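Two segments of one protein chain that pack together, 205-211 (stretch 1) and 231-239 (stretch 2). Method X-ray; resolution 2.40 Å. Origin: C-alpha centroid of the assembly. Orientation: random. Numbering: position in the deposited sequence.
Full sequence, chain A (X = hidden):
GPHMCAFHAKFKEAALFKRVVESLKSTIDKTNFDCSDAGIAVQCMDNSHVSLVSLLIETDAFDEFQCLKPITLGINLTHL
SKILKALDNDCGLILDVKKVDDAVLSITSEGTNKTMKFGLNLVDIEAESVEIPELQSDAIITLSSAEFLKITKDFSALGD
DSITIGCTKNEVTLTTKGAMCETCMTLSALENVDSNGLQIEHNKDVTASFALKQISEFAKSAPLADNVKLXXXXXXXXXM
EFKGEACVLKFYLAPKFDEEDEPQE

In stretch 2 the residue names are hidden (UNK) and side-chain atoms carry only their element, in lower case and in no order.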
# COMPACT_ATOMS: atom_id res chain seq x y z
N ASP A 205 -10.88 37.60 19.52
CA ASP A 205 -11.30 36.94 18.29
C ASP A 205 -10.32 37.22 17.16
O ASP A 205 -9.81 38.33 17.04
CB ASP A 205 -12.70 37.38 17.89
CG ASP A 205 -13.77 36.80 18.79
OD1 ASP A 205 -14.97 36.98 18.47
OD2 ASP A 205 -13.42 36.16 19.80
N VAL A 206 -10.06 36.22 16.34
CA VAL A 206 -9.03 36.39 15.33
C VAL A 206 -9.24 35.44 14.17
O VAL A 206 -9.62 34.28 14.35
CB VAL A 206 -7.63 36.19 15.96
CG1 VAL A 206 -7.60 34.92 16.79
CG2 VAL A 206 -6.55 36.19 14.91
N THR A 207 -9.00 35.94 12.96
CA THR A 207 -9.10 35.13 11.75
C THR A 207 -7.97 35.53 10.81
O THR A 207 -7.62 36.71 10.74
CB THR A 207 -10.43 35.37 11.00
OG1 THR A 207 -11.52 35.38 11.93
CG2 THR A 207 -10.66 34.28 9.96
N ALA A 208 -7.42 34.56 10.09
CA ALA A 208 -6.34 34.83 9.14
C ALA A 208 -6.21 33.72 8.12
O ALA A 208 -6.58 32.58 8.40
CB ALA A 208 -5.02 35.01 9.89
N SER A 209 -5.70 34.05 6.94
CA SER A 209 -5.47 33.06 5.88
C SER A 209 -3.99 32.74 5.71
O SER A 209 -3.14 33.60 5.93
CB SER A 209 -6.02 33.56 4.55
OG SER A 209 -7.41 33.79 4.64
N PHE A 210 -3.71 31.51 5.30
CA PHE A 210 -2.35 31.01 5.23
C PHE A 210 -2.17 30.14 4.00
O PHE A 210 -3.14 29.61 3.46
CB PHE A 210 -2.05 30.17 6.47
CG PHE A 210 -2.17 30.94 7.76
CD1 PHE A 210 -1.10 31.68 8.24
CD2 PHE A 210 -3.34 30.91 8.50
CE1 PHE A 210 -1.19 32.40 9.42
CE2 PHE A 210 -3.45 31.62 9.69
CZ PHE A 210 -2.37 32.36 10.15
N ALA A 211 -0.94 30.00 3.54
CA ALA A 211 -0.65 29.09 2.45
C ALA A 211 -0.96 27.68 2.91
O ALA A 211 -0.40 27.20 3.89
CB ALA A 211 0.81 29.20 2.05
N UNK A 231 -0.52 29.12 17.71
CA UNK A 231 -0.64 30.45 18.28
C UNK A 231 -1.03 31.41 17.18
O UNK A 231 -0.27 31.64 16.24
c UNK A 231 0.67 30.86 18.92
o UNK A 231 0.95 30.03 20.03
N UNK A 232 -2.22 31.99 17.32
CA UNK A 232 -2.89 32.70 16.24
C UNK A 232 -2.95 34.22 16.42
O UNK A 232 -3.38 34.71 17.46
c UNK A 232 -6.42 31.63 14.88
c UNK A 232 -4.30 32.13 16.09
c UNK A 232 -5.15 32.47 14.87
c UNK A 232 -4.36 32.24 13.60
N UNK A 233 -2.53 34.96 15.39
CA UNK A 233 -2.62 36.41 15.36
C UNK A 233 -3.15 36.86 13.99
O UNK A 233 -2.88 36.22 12.98
c UNK A 233 -1.26 37.05 15.60
o UNK A 233 -0.60 36.47 16.70
N UNK A 234 -3.87 37.98 13.97
CA UNK A 234 -4.48 38.47 12.74
C UNK A 234 -3.51 39.03 11.71
O UNK A 234 -3.75 38.94 10.51
N UNK A 235 -2.40 39.61 12.18
CA UNK A 235 -1.46 40.28 11.28
C UNK A 235 -0.04 39.70 11.32
O UNK A 235 0.70 39.82 10.34
c UNK A 235 -2.57 42.58 10.97
n UNK A 235 -4.90 41.96 10.98
c UNK A 235 -1.41 41.79 11.56
c UNK A 235 -3.86 42.34 11.71
o UNK A 235 -3.92 42.49 12.93
N UNK A 236 0.32 39.11 12.45
CA UNK A 236 1.66 38.55 12.67
C UNK A 236 1.69 37.03 12.47
O UNK A 236 0.65 36.37 12.58
c UNK A 236 2.17 38.93 14.07
N UNK A 237 2.87 36.46 12.17
CA UNK A 237 2.96 35.03 11.86
C UNK A 237 2.37 34.09 12.91
O UNK A 237 2.53 34.29 14.11
c UNK A 237 4.15 37.14 11.95
c UNK A 237 5.15 36.03 12.10
c UNK A 237 4.48 34.78 11.69
N UNK A 238 1.68 33.08 12.41
CA UNK A 238 1.18 32.00 13.24
C UNK A 238 2.35 31.14 13.72
O UNK A 238 3.38 31.06 13.07
c UNK A 238 -0.15 29.75 12.92
c UNK A 238 -1.28 29.79 13.91
c UNK A 238 0.22 31.14 12.41
c UNK A 238 -0.48 28.87 11.75
N UNK A 239 2.16 30.49 14.87
CA UNK A 239 3.10 29.47 15.33
C UNK A 239 2.40 28.13 15.38
O UNK A 239 1.30 28.00 15.93
c UNK A 239 4.87 28.94 17.04
c UNK A 239 3.62 29.76 16.74
c UNK A 239 4.27 31.58 18.32
c UNK A 239 3.92 31.24 16.91
O HOH W 1 -6.94 39.08 9.84

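Position 231 carries one carbon followed by one oxygen, a short hydroxyl side chain out of reach of stretch 1. It is Ser231, and its role here lies in the backbone: its N donates to the O of position 239 at 2.8 Å, and its O accepts from the N of 239 at 3.0 Å, closing the loop.

At 232 there are four carbons forked at the second, pointing toward stretch 1, near Val206 and Phe210. This is Leu232. The branched tip lets one residue serve two neighbours: its CG lies 4.0 Å from Val206 CG1, and its CD1 4.0 Å from Phe210 CZ, near the ring plane at its edge.

Position 233 again has one carbon and one oxygen, directed away from stretch 1. It is Ser233, whose short side chain, turned away, leaves the backbone free to make the contact, with Val206 CG2 3.6 Å from Ser233 C and Ala208 CB 3.9 Å from Ser233 O.

Position 234 has no side-chain atoms, so it is Gly234. Its bare backbone comes close to stretch 1: its N is 3.4 Å from Val206 CG2, its CA 4.1 Å from Thr207 O. An ideal CB would be crowded by the side-chain nitrogen of position 235, 3.2 Å away, so glycine suits the place.

Position 235 has three carbons, the third carrying one oxygen and one nitrogen. The nitrogen identifies the amide, Gln235. Exposed, without contact to stretch 1, it touches a crystal neighbour; a polar chain is at home there.

A single carbon at 236, out of reach of stretch 1, marks Ala236, small enough for a partly exposed loop. At 237 three carbons close a ring onto the backbone nitrogen, which only proline does; Pro237, with phi of -54°, suits the loop just before the second strand begins at 238.

Position 238 has four carbons forked at the second, buried, its CA-to-CB bond pointing toward stretch 1: Leu238. Its CB approaches Phe210 CE1 to 3.5 Å, while CD2 lies over one ring face, a buried place suited to a branched apolar chain.

Position 239 has four carbons forked at the first, one arm two carbons long. This is Ile239, out of reach of stretch 1; beta-branching suits its extended strand.

No direct hydrogen bond joins the stretches. Leu232 and Leu238 pack against Phe210, at its edge and over one face, Val206 packs on Leu232 and the backbone at 233-234, and one water donates to Thr207 O (2.6 Å) and Gly234 O (3.3 Å), bridging the backbones.

Stretch 2, residues 231-239: SLSGQAPLI
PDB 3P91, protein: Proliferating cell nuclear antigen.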